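Local coordinates for Nrps/pks (Streptomyces albus, PDB 4OPE), which probably condenses a carrier-bound polyketide chain with an extender unit, as the seventh ketosynthase domain of an oxazolomycin assembly-line synthase lacking its own acyltransferase, at residues Y237-E241 against I349-E353; G60-W66 against Y212-A216; E107-R113 against L489-P493; R467-F471 against S564-P569; H378-L382 against R394-D398. All coordinates share one frame; numbering follows the deposited sequence.

Contact 1 of 5, residues Y237-E241 against I349-E353; sequences YVPAE and IGHAE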
# COMPACT_ATOMS: atom_id res chain seq x y z
N TYR A 237 -0.40 -5.36 24.44
CA TYR A 237 -0.38 -6.55 23.61
C TYR A 237 0.98 -7.18 23.54
O TYR A 237 1.91 -6.71 24.15
CB TYR A 237 -0.92 -6.23 22.22
CG TYR A 237 -0.13 -5.23 21.41
CD1 TYR A 237 -0.48 -3.91 21.42
CD2 TYR A 237 0.91 -5.62 20.59
CE1 TYR A 237 0.18 -2.98 20.65
CE2 TYR A 237 1.59 -4.68 19.81
CZ TYR A 237 1.20 -3.36 19.86
OH TYR A 237 1.83 -2.40 19.14
N VAL A 238 1.07 -8.27 22.82
CA VAL A 238 2.35 -8.90 22.55
C VAL A 238 2.54 -9.11 21.03
O VAL A 238 1.67 -9.61 20.35
CB VAL A 238 2.46 -10.22 23.33
CG1 VAL A 238 1.34 -11.15 23.02
CG2 VAL A 238 3.76 -10.91 23.02
N PRO A 239 3.68 -8.70 20.50
CA PRO A 239 3.87 -8.90 19.07
C PRO A 239 3.89 -10.37 18.66
O PRO A 239 4.33 -11.24 19.41
CB PRO A 239 5.25 -8.26 18.80
CG PRO A 239 5.52 -7.39 19.96
CD PRO A 239 4.89 -8.15 21.10
N ALA A 240 3.43 -10.62 17.47
CA ALA A 240 3.55 -11.94 16.92
C ALA A 240 3.88 -11.90 15.44
O ALA A 240 3.60 -10.90 14.76
CB ALA A 240 2.27 -12.69 17.13
N GLU A 241 4.49 -12.99 14.97
CA GLU A 241 4.92 -13.10 13.60
C GLU A 241 3.90 -13.92 12.76
O GLU A 241 3.13 -14.72 13.27
CB GLU A 241 6.25 -13.77 13.57
CG GLU A 241 7.38 -12.95 14.15
CD GLU A 241 8.73 -13.66 14.06
OE1 GLU A 241 9.76 -13.02 13.76
OE2 GLU A 241 8.78 -14.88 14.26
N ILE A 349 -2.14 -16.48 19.83
CA ILE A 349 -0.84 -16.25 19.20
C ILE A 349 -0.25 -14.88 19.41
O ILE A 349 0.89 -14.67 19.08
CB ILE A 349 -0.91 -16.44 17.66
CG1 ILE A 349 -1.89 -15.45 17.04
CG2 ILE A 349 -1.40 -17.83 17.33
CD1 ILE A 349 -1.74 -15.37 15.55
N GLY A 350 -1.05 -13.92 19.85
CA GLY A 350 -0.56 -12.55 19.95
C GLY A 350 -1.02 -11.67 18.82
O GLY A 350 -1.75 -12.09 17.97
N HIS A 351 -0.56 -10.44 18.81
CA HIS A 351 -0.94 -9.47 17.85
C HIS A 351 0.04 -9.53 16.69
O HIS A 351 1.13 -8.99 16.78
CB HIS A 351 -0.84 -8.11 18.51
CG HIS A 351 -1.32 -6.97 17.68
ND1 HIS A 351 -1.57 -7.08 16.34
CD2 HIS A 351 -1.62 -5.69 18.01
CE1 HIS A 351 -1.97 -5.91 15.86
NE2 HIS A 351 -2.02 -5.05 16.86
N ALA A 352 -0.36 -10.17 15.57
CA ALA A 352 0.51 -10.35 14.43
C ALA A 352 0.65 -9.13 13.52
O ALA A 352 1.12 -9.25 12.39
CB ALA A 352 0.06 -11.53 13.61
N GLU A 353 0.24 -7.98 14.00
CA GLU A 353 0.59 -6.72 13.38
C GLU A 353 0.10 -6.70 11.97
O GLU A 353 -1.08 -6.83 11.78
CB GLU A 353 2.08 -6.44 13.58
CG GLU A 353 2.26 -6.12 15.05
CD GLU A 353 3.67 -6.15 15.60
OE1 GLU A 353 3.86 -5.45 16.61
OE2 GLU A 353 4.55 -6.84 15.07
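P239 and H351 form a single backbone beta bridge, their CA atoms 5.0 Å apart, where segments 237-241 and 349-353 run almost at right angles. The bridge lies in the buried heart of the thiolase-type fold of ketosynthases. Segment 349-353 reads IGHAE, matching the place of the second active-site histidine of this family, and H351 touches C176, consistent with that role. H351 N donates to V238 O at 2.8 Å, nearly along the C=O axis. In the return bond, from A240 N to H351 O (2.9 Å), the donor stands well above the carbonyl plane. G350, just past helix 346-349, leaves the helical conformation with positive phi; a side chain there would crowd V238 O and the A240 methyl.

The side chain of H351 leaves anti to the backbone N (chi1 -175°) and presents CD2 over the middle of the Y237 ring, 3.6 Å from Y237 CD2. It is an edge-to-face pair with planes 59° apart. An alanine at Y237 is likely to deprive the imidazole of this aromatic wall and leave it freer to turn.

E353 brings its carboxylate to the rim of the same tyrosine, although its stronger partner is K211 through OE2. The methyl of A240 faces the end of the helix, and A240 O receives a CA-H...O contact from A352 CA at 3.2 Å.

Contact 2 of 5, residues G60-W66 against Y212-A216; sequences GKAYAKW and YLQLA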
# COMPACT_ATOMS: atom_id res chain seq x y z
N GLY A 60 15.07 3.58 27.71
CA GLY A 60 15.88 2.92 26.68
C GLY A 60 15.90 1.41 26.81
O GLY A 60 16.86 0.73 26.39
N LYS A 61 14.79 0.90 27.36
CA LYS A 61 14.65 -0.50 27.73
C LYS A 61 13.26 -1.07 27.40
O LYS A 61 12.25 -0.36 27.31
CB LYS A 61 14.92 -0.64 29.23
CG LYS A 61 16.37 -0.44 29.62
CD LYS A 61 17.22 -1.34 28.75
CE LYS A 61 18.57 -1.61 29.37
NZ LYS A 61 19.55 -1.66 28.27
N ALA A 62 13.22 -2.39 27.24
CA ALA A 62 11.96 -3.07 27.07
C ALA A 62 11.59 -3.77 28.35
O ALA A 62 12.40 -4.44 28.93
CB ALA A 62 12.05 -4.05 25.90
N TYR A 63 10.36 -3.62 28.79
CA TYR A 63 9.94 -4.24 30.07
C TYR A 63 9.21 -5.61 29.84
O TYR A 63 8.61 -6.18 30.76
CB TYR A 63 9.07 -3.25 30.86
CG TYR A 63 7.89 -2.74 30.07
CD1 TYR A 63 6.73 -3.47 29.98
CD2 TYR A 63 7.93 -1.53 29.41
CE1 TYR A 63 5.64 -3.01 29.26
CE2 TYR A 63 6.85 -1.05 28.69
CZ TYR A 63 5.70 -1.80 28.60
OH TYR A 63 4.59 -1.35 27.86
N ALA A 64 9.24 -6.11 28.60
CA ALA A 64 8.69 -7.41 28.30
C ALA A 64 9.61 -8.13 27.33
O ALA A 64 10.44 -7.50 26.64
CB ALA A 64 7.28 -7.28 27.72
N LYS A 65 9.41 -9.44 27.28
CA LYS A 65 10.34 -10.36 26.66
C LYS A 65 9.65 -11.51 25.91
O LYS A 65 10.24 -12.58 25.73
CB LYS A 65 11.23 -10.92 27.75
CG LYS A 65 10.45 -11.43 28.94
CD LYS A 65 11.36 -12.13 29.94
CE LYS A 65 10.56 -12.68 31.10
NZ LYS A 65 11.35 -13.65 31.90
N TRP A 66 8.43 -11.28 25.44
CA TRP A 66 7.62 -12.33 24.87
C TRP A 66 7.23 -11.99 23.45
O TRP A 66 7.24 -10.81 23.06
CB TRP A 66 6.36 -12.53 25.68
CG TRP A 66 6.62 -12.92 27.13
CD1 TRP A 66 6.93 -14.17 27.61
CD2 TRP A 66 6.56 -12.06 28.26
NE1 TRP A 66 7.09 -14.13 28.97
CE2 TRP A 66 6.86 -12.85 29.40
CE3 TRP A 66 6.31 -10.71 28.43
CZ2 TRP A 66 6.89 -12.34 30.68
CZ3 TRP A 66 6.36 -10.18 29.71
CH2 TRP A 66 6.65 -11.00 30.83
N TYR A 212 11.03 -3.85 19.78
CA TYR A 212 10.66 -4.06 21.16
C TYR A 212 10.99 -2.82 21.97
O TYR A 212 10.26 -2.51 22.88
CB TYR A 212 11.29 -5.34 21.73
CG TYR A 212 10.45 -6.59 21.47
CD1 TYR A 212 10.33 -7.17 20.19
CD2 TYR A 212 9.76 -7.17 22.49
CE1 TYR A 212 9.54 -8.31 19.98
CE2 TYR A 212 8.97 -8.29 22.30
CZ TYR A 212 8.85 -8.87 21.06
OH TYR A 212 8.05 -10.00 20.97
N LEU A 213 12.04 -2.08 21.61
CA LEU A 213 12.29 -0.78 22.27
C LEU A 213 11.29 0.30 21.91
O LEU A 213 10.75 0.97 22.77
CB LEU A 213 13.71 -0.28 22.04
CG LEU A 213 14.73 -1.20 22.70
CD1 LEU A 213 16.08 -0.74 22.29
CD2 LEU A 213 14.65 -1.21 24.21
N GLN A 214 11.06 0.47 20.63
CA GLN A 214 10.01 1.38 20.15
C GLN A 214 8.67 1.09 20.86
O GLN A 214 8.01 1.99 21.36
CB GLN A 214 9.87 1.17 18.65
CG GLN A 214 9.81 2.39 17.79
CD GLN A 214 10.02 2.07 16.31
OE1 GLN A 214 9.94 0.89 15.86
NE2 GLN A 214 10.31 3.12 15.53
N LEU A 215 8.27 -0.17 20.93
CA LEU A 215 6.98 -0.45 21.52
C LEU A 215 7.04 -0.25 23.06
O LEU A 215 6.06 0.19 23.67
CB LEU A 215 6.46 -1.86 21.13
CG LEU A 215 6.03 -2.13 19.67
CD1 LEU A 215 5.62 -3.58 19.50
CD2 LEU A 215 4.93 -1.22 19.15
N ALA A 216 8.16 -0.57 23.70
CA ALA A 216 8.23 -0.40 25.16
C ALA A 216 8.16 1.07 25.51
O ALA A 216 7.41 1.47 26.36
CB ALA A 216 9.50 -1.01 25.74
O HOH W 1 12.51 1.79 25.06
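Y212, A216 and L213, on one flank of helix 210-217, carry the contact with the irregular loop 60-66, in the N-terminal half of the ketosynthase near the subunit interface. A216 uses its CB alone: the methyl sits 3.2 Å from K61 O and 3.5 Å from A62 CA, with the A62 methyl beside it. Backbone thus lies directly on helix, and the CA atoms of A62 and A216 come within 5.0 Å. One turn earlier, Y212 reaches along the same chain to its far end. Its hydroxyl donates to W66 O, which lies at the edge of the phenol ring and in its plane; the modelled separation is very short, and its exact length means little at this resolution. L213 touches through one branch: CD2 rests 3.5 Å from K61 C and 3.6 Å from A62 N, against the peptide that joins K61 to A62.

Y63 adds its ring edge: with CG between the backbone N and the carbonyl carbon (chi1 55°), CE2 lies 3.5 Å from A216 O, and its hydroxyl bonds to L221 O. L213 also packs on A140 of the second subunit, and Q214 on T148 of that chain.

Water 1 donates both to K61 O and to L213 O, joining two carbonyls that could not bond each other directly. Small methyls and backbone carbonyls therefore do most of the joining, with the tyrosine hydroxyl and one water supplying the donors that the carbonyls need.

Contact 3 of 5, residues E107-R113 against L489-P493; sequences EDAGTSR and LTREP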
# COMPACT_ATOMS: atom_id res chain seq x y z
N GLU A 107 -1.36 -24.19 -4.06
CA GLU A 107 -1.61 -25.60 -3.78
C GLU A 107 -2.89 -25.80 -2.99
O GLU A 107 -3.68 -26.69 -3.30
CB GLU A 107 -0.42 -26.24 -3.08
CG GLU A 107 0.84 -26.15 -3.94
CD GLU A 107 2.00 -26.97 -3.41
OE1 GLU A 107 2.11 -27.08 -2.12
OE2 GLU A 107 2.78 -27.48 -4.28
N ASP A 108 -3.17 -24.95 -2.03
CA ASP A 108 -4.40 -25.13 -1.26
C ASP A 108 -5.63 -24.85 -2.12
O ASP A 108 -6.62 -25.53 -2.00
CB ASP A 108 -4.41 -24.29 0.00
CG ASP A 108 -5.68 -24.52 0.83
OD1 ASP A 108 -5.83 -25.59 1.51
OD2 ASP A 108 -6.53 -23.61 0.80
N ALA A 109 -5.57 -23.89 -3.00
CA ALA A 109 -6.63 -23.67 -3.94
C ALA A 109 -6.75 -24.73 -5.04
O ALA A 109 -7.65 -24.59 -5.86
CB ALA A 109 -6.44 -22.31 -4.61
N GLY A 110 -5.86 -25.74 -5.11
CA GLY A 110 -5.86 -26.67 -6.24
C GLY A 110 -5.55 -26.10 -7.65
O GLY A 110 -6.12 -26.49 -8.66
N THR A 111 -4.55 -25.24 -7.71
CA THR A 111 -4.23 -24.59 -8.94
C THR A 111 -2.73 -24.42 -9.05
O THR A 111 -1.99 -25.02 -8.28
CB THR A 111 -4.97 -23.24 -9.05
OG1 THR A 111 -4.94 -22.81 -10.41
CG2 THR A 111 -4.33 -22.20 -8.19
N SER A 112 -2.30 -23.59 -10.00
CA SER A 112 -0.90 -23.42 -10.35
C SER A 112 -0.69 -22.16 -11.18
O SER A 112 -1.64 -21.62 -11.76
CB SER A 112 -0.46 -24.62 -11.22
OG SER A 112 -1.32 -24.73 -12.35
N ARG A 113 0.57 -21.71 -11.24
CA ARG A 113 0.98 -20.66 -12.17
C ARG A 113 0.35 -20.85 -13.53
O ARG A 113 -0.29 -19.93 -14.09
CB ARG A 113 2.47 -20.69 -12.36
CG ARG A 113 3.20 -20.23 -11.13
CD ARG A 113 4.70 -20.02 -11.31
NE ARG A 113 5.43 -21.27 -11.44
CZ ARG A 113 6.74 -21.34 -11.59
NH1 ARG A 113 7.47 -20.26 -11.62
NH2 ARG A 113 7.31 -22.51 -11.68
N LEU A 489 -2.84 -34.08 -8.77
CA LEU A 489 -2.74 -33.85 -10.21
C LEU A 489 -3.02 -32.40 -10.61
O LEU A 489 -2.85 -32.04 -11.79
CB LEU A 489 -3.66 -34.79 -10.96
CG LEU A 489 -3.26 -36.25 -10.77
CD1 LEU A 489 -4.30 -37.18 -11.39
CD2 LEU A 489 -1.88 -36.46 -11.39
N THR A 490 -3.41 -31.56 -9.67
CA THR A 490 -3.51 -30.15 -10.00
C THR A 490 -2.21 -29.42 -9.72
O THR A 490 -2.05 -28.26 -10.10
CB THR A 490 -4.59 -29.46 -9.18
OG1 THR A 490 -4.11 -29.31 -7.83
CG2 THR A 490 -5.86 -30.27 -9.24
N ARG A 491 -1.28 -30.11 -9.08
CA ARG A 491 -0.05 -29.47 -8.72
C ARG A 491 0.95 -29.38 -9.84
O ARG A 491 1.09 -30.29 -10.64
CB ARG A 491 0.58 -30.20 -7.54
CG ARG A 491 -0.21 -29.95 -6.27
CD ARG A 491 0.55 -30.43 -5.05
NE ARG A 491 -0.27 -30.23 -3.87
CZ ARG A 491 0.15 -30.38 -2.63
NH1 ARG A 491 1.42 -30.79 -2.38
NH2 ARG A 491 -0.72 -30.16 -1.66
N GLU A 492 1.72 -28.32 -9.86
CA GLU A 492 2.66 -28.10 -10.94
C GLU A 492 3.69 -29.23 -10.99
O GLU A 492 4.27 -29.61 -9.97
CB GLU A 492 3.32 -26.77 -10.75
CG GLU A 492 4.36 -26.50 -11.78
CD GLU A 492 4.99 -25.14 -11.61
OE1 GLU A 492 4.25 -24.12 -11.40
OE2 GLU A 492 6.23 -25.12 -11.71
N PRO A 493 3.88 -29.83 -12.18
CA PRO A 493 4.80 -30.97 -12.33
C PRO A 493 6.24 -30.50 -12.38
O PRO A 493 6.55 -29.55 -13.09
CB PRO A 493 4.40 -31.58 -13.69
CG PRO A 493 3.07 -31.00 -14.01
CD PRO A 493 3.06 -29.63 -13.39
O HOH W 2 -3.69 -29.27 -1.18
O HOH W 3 3.64 -29.86 -3.91
O HOH W 4 -2.77 -29.07 -4.37
O HOH W 5 -2.32 -27.52 -6.82
O HOH W 6 -3.55 -26.64 -11.71
O HOH W 7 2.34 -23.36 -9.67
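R113 and E492 are brought together by opposite chain shapes: the arginine bends at chi3 (-72°), while the glutamate runs out extended with CG anti to its own N (chi1 177°). They meet side-on as a bidentate salt bridge in which the guanidinium and carboxylate planes are nearly coplanar. R113 NE donates to E492 OE1 (3.1 Å) and R113 NH2 to E492 OE2 (2.8 Å), each carboxylate oxygen accepting on its syn lone pair. Water 7 ties E492 OE1 to R113 N as well. With a leucine at R113, the E492 carboxylate would probably lose its paired donors and its charge partner, leaving water 7 as its remaining bonded link to segment 107-113.

The other ion pair is looser. E107 lays its carboxylate over one face of the R491 guanidinium, E107 OE1 3.8 Å from R491 NH1, so charge alone acts there. Water 4, and more weakly water 2, link the guanidinium edge to E107 O, and water 3 joins E107 OE2 to R491 NH1. R491 also donates to P566 O and L565 O, and E107 OE1 accepts from Y568 N.

Between the pairs, T490 CB packs 3.4 Å from G110 O, where a Schellman motif ends helix 93-108. S112, the N-cap of the next helix, shares water 6 with T490 O. Linking the condensing core to the C-terminal extension, this partly exposed interface relies on charges and shared waters, with little apolar packing.

Contact 4 of 5, residues R467-F471 against S564-P569; sequences RTAEF and SLPGYP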
# COMPACT_ATOMS: atom_id res chain seq x y z
N ARG A 467 5.96 -36.74 4.09
CA ARG A 467 4.92 -35.89 4.65
C ARG A 467 3.56 -36.39 4.22
O ARG A 467 2.62 -36.37 5.00
CB ARG A 467 5.12 -34.47 4.19
CG ARG A 467 6.25 -33.75 4.88
CD ARG A 467 6.82 -32.60 4.07
NE ARG A 467 5.80 -31.67 3.60
CZ ARG A 467 5.22 -30.72 4.36
NH1 ARG A 467 4.30 -29.92 3.81
NH2 ARG A 467 5.56 -30.55 5.65
N THR A 468 3.48 -36.85 2.98
CA THR A 468 2.23 -37.33 2.43
C THR A 468 1.76 -38.65 3.09
O THR A 468 0.59 -38.80 3.51
CB THR A 468 2.38 -37.51 0.89
OG1 THR A 468 2.64 -36.23 0.28
CG2 THR A 468 1.12 -38.13 0.29
N ALA A 469 2.66 -39.63 3.18
CA ALA A 469 2.33 -40.82 3.94
C ALA A 469 1.90 -40.49 5.34
O ALA A 469 0.99 -41.09 5.87
CB ALA A 469 3.50 -41.77 4.00
N GLU A 470 2.57 -39.54 5.97
CA GLU A 470 2.25 -39.24 7.36
C GLU A 470 0.86 -38.62 7.49
O GLU A 470 0.10 -38.94 8.41
CB GLU A 470 3.33 -38.36 7.95
CG GLU A 470 3.08 -37.96 9.40
CD GLU A 470 3.99 -36.81 9.85
OE1 GLU A 470 4.15 -35.80 9.10
OE2 GLU A 470 4.56 -36.94 10.98
N PHE A 471 0.51 -37.76 6.56
CA PHE A 471 -0.80 -37.17 6.53
C PHE A 471 -1.87 -38.22 6.33
O PHE A 471 -2.96 -38.11 6.91
CB PHE A 471 -0.87 -36.16 5.39
CG PHE A 471 -2.22 -35.61 5.17
CD1 PHE A 471 -2.72 -34.64 6.02
CD2 PHE A 471 -3.01 -36.07 4.15
CE1 PHE A 471 -3.98 -34.12 5.84
CE2 PHE A 471 -4.29 -35.55 3.96
CZ PHE A 471 -4.77 -34.56 4.79
N SER A 564 -7.18 -30.95 1.18
CA SER A 564 -5.98 -30.20 1.45
C SER A 564 -4.95 -31.18 1.87
O SER A 564 -5.16 -31.91 2.83
CB SER A 564 -6.26 -29.32 2.63
OG SER A 564 -7.35 -28.47 2.35
N LEU A 565 -3.84 -31.23 1.15
CA LEU A 565 -2.73 -32.11 1.47
C LEU A 565 -1.52 -31.28 1.76
O LEU A 565 -1.41 -30.14 1.28
CB LEU A 565 -2.40 -33.01 0.28
CG LEU A 565 -3.56 -33.84 -0.28
CD1 LEU A 565 -3.31 -34.25 -1.71
CD2 LEU A 565 -3.83 -35.08 0.57
N PRO A 566 -0.56 -31.83 2.50
CA PRO A 566 0.61 -31.05 2.82
C PRO A 566 1.23 -30.39 1.58
O PRO A 566 1.29 -30.99 0.51
CB PRO A 566 1.53 -32.05 3.44
CG PRO A 566 0.63 -33.09 4.01
CD PRO A 566 -0.53 -33.17 3.09
N GLY A 567 1.67 -29.15 1.73
CA GLY A 567 2.23 -28.41 0.63
C GLY A 567 3.70 -28.75 0.37
O GLY A 567 4.31 -29.48 1.14
N TYR A 568 4.24 -28.22 -0.73
CA TYR A 568 5.61 -28.51 -1.14
C TYR A 568 6.59 -28.24 -0.00
O TYR A 568 6.57 -27.18 0.57
CB TYR A 568 5.98 -27.65 -2.34
CG TYR A 568 7.34 -27.96 -2.91
CD1 TYR A 568 7.51 -29.01 -3.76
CD2 TYR A 568 8.44 -27.19 -2.61
CE1 TYR A 568 8.74 -29.29 -4.34
CE2 TYR A 568 9.68 -27.48 -3.14
CZ TYR A 568 9.82 -28.55 -4.00
OH TYR A 568 11.01 -28.89 -4.55
N PRO A 569 7.45 -29.22 0.33
CA PRO A 569 8.44 -29.02 1.37
C PRO A 569 9.71 -28.31 0.87
O PRO A 569 10.68 -28.93 0.54
CB PRO A 569 8.75 -30.44 1.83
CG PRO A 569 8.56 -31.27 0.61
CD PRO A 569 7.54 -30.56 -0.26
O HOH W 8 4.55 -32.38 1.17
O HOH W 9 0.90 -34.09 0.20
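R467 and F471 dock one face of helix 458-473 onto the proline-rich segment 564-569, a mixed apolar and polar contact near the surface between the C-terminal extension and a late loop of the chain. That loop, reading SLPGYP here, resembles the conserved linker that follows polyketide synthase ketosynthases and folds back over them. F471 is the apolar half. Its CG leaves anti to the backbone N (chi1 173°), setting the ring beside P566 so that P566 CD stands over one face, 4.0 Å from the centroid and offset toward the rim: a CH-pi contact. L565 adds CD2 at 3.5 Å from F471 CE2, its side chain running at about a right angle to that of the phenylalanine. The outer end of the ring, CZ, comes 3.3 Å from S564 O.

One helical turn back, R467 is the polar half. The chain bends at chi3 (52°), slides past P566 in the opposite direction and brings NH1 to G567 O at 2.7 Å, the donor tilted from the carbonyl plane. Water 8, in the guanidinium plane, takes a hydrogen bond from R467 NE and gives one to the same G567 O, so a single carbonyl receives two bonds. P569 packs its CB against R467 CD and NE, while P566 CB lies close to NH1. Water 9 bridges T468 OG1 to P566 O.

On its other sides, helix 458-473 rests A469 against L512 and E513 of helix 505-516. L565 also leans on helix 481-488, and Y568 N reaches E107 on helix 93-108, so the loop lies among several helices.

Contact 5 of 5, residues H378-L382 against R394-D398; sequences HAERL and RLQRD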
# COMPACT_ATOMS: atom_id res chain seq x y z
N HIS A 378 -7.43 -16.36 28.01
CA HIS A 378 -7.13 -15.31 28.97
C HIS A 378 -8.27 -14.41 29.38
O HIS A 378 -8.02 -13.32 29.80
CB HIS A 378 -6.00 -14.39 28.48
CG HIS A 378 -4.78 -15.13 28.08
ND1 HIS A 378 -4.13 -16.01 28.92
CD2 HIS A 378 -4.08 -15.13 26.92
CE1 HIS A 378 -3.10 -16.54 28.29
NE2 HIS A 378 -3.06 -16.03 27.07
N ALA A 379 -9.51 -14.86 29.30
CA ALA A 379 -10.59 -14.05 29.83
C ALA A 379 -11.44 -14.88 30.76
O ALA A 379 -12.67 -14.77 30.77
CB ALA A 379 -11.45 -13.49 28.71
N GLU A 380 -10.77 -15.69 31.58
CA GLU A 380 -11.46 -16.48 32.60
C GLU A 380 -12.34 -15.57 33.40
O GLU A 380 -13.48 -15.93 33.71
CB GLU A 380 -10.48 -17.23 33.52
CG GLU A 380 -9.49 -18.14 32.78
CD GLU A 380 -8.25 -17.39 32.20
OE1 GLU A 380 -8.20 -16.13 32.17
OE2 GLU A 380 -7.33 -18.10 31.76
N ARG A 381 -11.81 -14.38 33.72
CA ARG A 381 -12.64 -13.28 34.24
C ARG A 381 -12.67 -12.20 33.17
O ARG A 381 -11.65 -11.82 32.61
CB ARG A 381 -12.08 -12.71 35.53
CG ARG A 381 -11.80 -13.75 36.60
CD ARG A 381 -11.08 -13.20 37.82
NE ARG A 381 -11.68 -11.99 38.39
CZ ARG A 381 -12.88 -11.92 38.95
NH1 ARG A 381 -13.67 -12.98 39.01
NH2 ARG A 381 -13.33 -10.77 39.46
N LEU A 382 -13.85 -11.70 32.89
CA LEU A 382 -13.99 -10.70 31.88
C LEU A 382 -13.48 -9.39 32.35
O LEU A 382 -13.42 -9.13 33.53
CB LEU A 382 -15.44 -10.48 31.55
CG LEU A 382 -16.14 -11.55 30.73
CD1 LEU A 382 -17.48 -10.94 30.37
CD2 LEU A 382 -15.36 -11.96 29.48
N ARG A 394 -21.06 -12.64 23.63
CA ARG A 394 -20.55 -13.49 24.70
C ARG A 394 -19.20 -14.05 24.27
O ARG A 394 -19.02 -14.54 23.17
CB ARG A 394 -21.52 -14.64 25.02
CG ARG A 394 -22.90 -14.18 25.49
CD ARG A 394 -22.94 -13.47 26.86
NE ARG A 394 -24.32 -13.03 27.17
CZ ARG A 394 -24.85 -11.82 26.90
NH1 ARG A 394 -24.14 -10.82 26.38
NH2 ARG A 394 -26.12 -11.62 27.19
N LEU A 395 -18.24 -13.93 25.17
CA LEU A 395 -16.93 -14.35 24.89
C LEU A 395 -17.00 -15.85 24.74
O LEU A 395 -17.60 -16.52 25.51
CB LEU A 395 -15.98 -13.90 25.99
CG LEU A 395 -14.54 -13.51 25.68
CD1 LEU A 395 -13.63 -14.64 26.08
CD2 LEU A 395 -14.26 -13.13 24.23
N GLN A 396 -16.41 -16.36 23.69
CA GLN A 396 -16.40 -17.76 23.42
C GLN A 396 -15.17 -18.34 24.06
O GLN A 396 -14.10 -18.29 23.49
CB GLN A 396 -16.35 -17.96 21.92
CG GLN A 396 -16.42 -19.41 21.52
CD GLN A 396 -17.73 -20.03 21.86
OE1 GLN A 396 -18.79 -19.49 21.56
NE2 GLN A 396 -17.68 -21.14 22.50
N ARG A 397 -15.34 -18.92 25.24
CA ARG A 397 -14.23 -19.42 26.01
C ARG A 397 -14.04 -20.89 25.89
O ARG A 397 -13.04 -21.40 26.36
CB ARG A 397 -14.45 -19.11 27.48
CG ARG A 397 -14.61 -17.63 27.80
CD ARG A 397 -14.52 -17.43 29.31
NE ARG A 397 -15.83 -17.13 29.84
CZ ARG A 397 -16.15 -16.07 30.53
NH1 ARG A 397 -15.24 -15.16 30.84
NH2 ARG A 397 -17.40 -15.92 30.93
N ASP A 398 -14.99 -21.58 25.29
CA ASP A 398 -14.89 -23.04 25.19
C ASP A 398 -15.04 -23.53 23.77
O ASP A 398 -15.77 -22.94 22.97
CB ASP A 398 -15.97 -23.68 26.07
CG ASP A 398 -15.65 -23.58 27.55
OD1 ASP A 398 -14.49 -23.89 27.91
OD2 ASP A 398 -16.56 -23.20 28.34
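The guanidinium of R397 meets A379 at its edge: A379 O lies close to the guanidinium plane and accepts from R397 NH1 at 2.6 Å. The approach is nearly end-on to the carbonyl, with a C=O...N angle of 166°. A second carbonyl, E380 O, and the branch carbon L382 CD2 come at the group obliquely; both stand 3.5 Å from R397 NH1, and the E380 O angle is too poor for a hydrogen bond. The arginine is bent at chi3 (-107°), which swings NE and the guanidinium to the A379 carbonyl. Carbonyl and guanidinium thus form a single polar link, laid partly against aliphatic carbon.

Under this link is a small apolar patch. The A379 methyl touches L395 CD1 at 3.6 Å, and L382 CD2 packs 4.0 Å from L395 CB, the two leucines sliding past each other in opposite directions. L382 therefore serves both groups with one branch: CD2 meets the backbone end of L395 and the NH1 of R397 together. Of these residues A379 is the buried one, while R397 and E380 lie at the surface.

Beyond the arginine, Q396 NE2 donates to D398 O at 2.7 Å, a side-chain bond within its own segment. The contact borders strand 393-395, an outermost strand of the large mixed sheet in this chain. R394 and Q396 bond through their backbones to the neighbouring strand 340-343, and L395 also packs on I342 there; Q396 has a further backbone bond with S376, in the same loop as A379.

In the fold
Contact 1 is the buried one, made of backbone bonds and an aromatic pair at the probable active site. Contact 2, partly buried, touches it: Y237 and P239 pack on helix 210-217, which serves both. Contacts 3 and 4 lie together, their centres about 43 and 39 Å from that of contact 2; contact 3 is on the opposite side of the chain's centre. They meet at segment 564-569, whose backbone E107 and R491 bond: contact 3 rests on ion pairs and waters, contact 4 on proline and phenylalanine packing with one arginine-to-carbonyl bond and two waters. Contact 5 lies at the sheet edge, about 7 Å from contact 1 by nearest atoms, with one arginine-to-carbonyl bond over leucines.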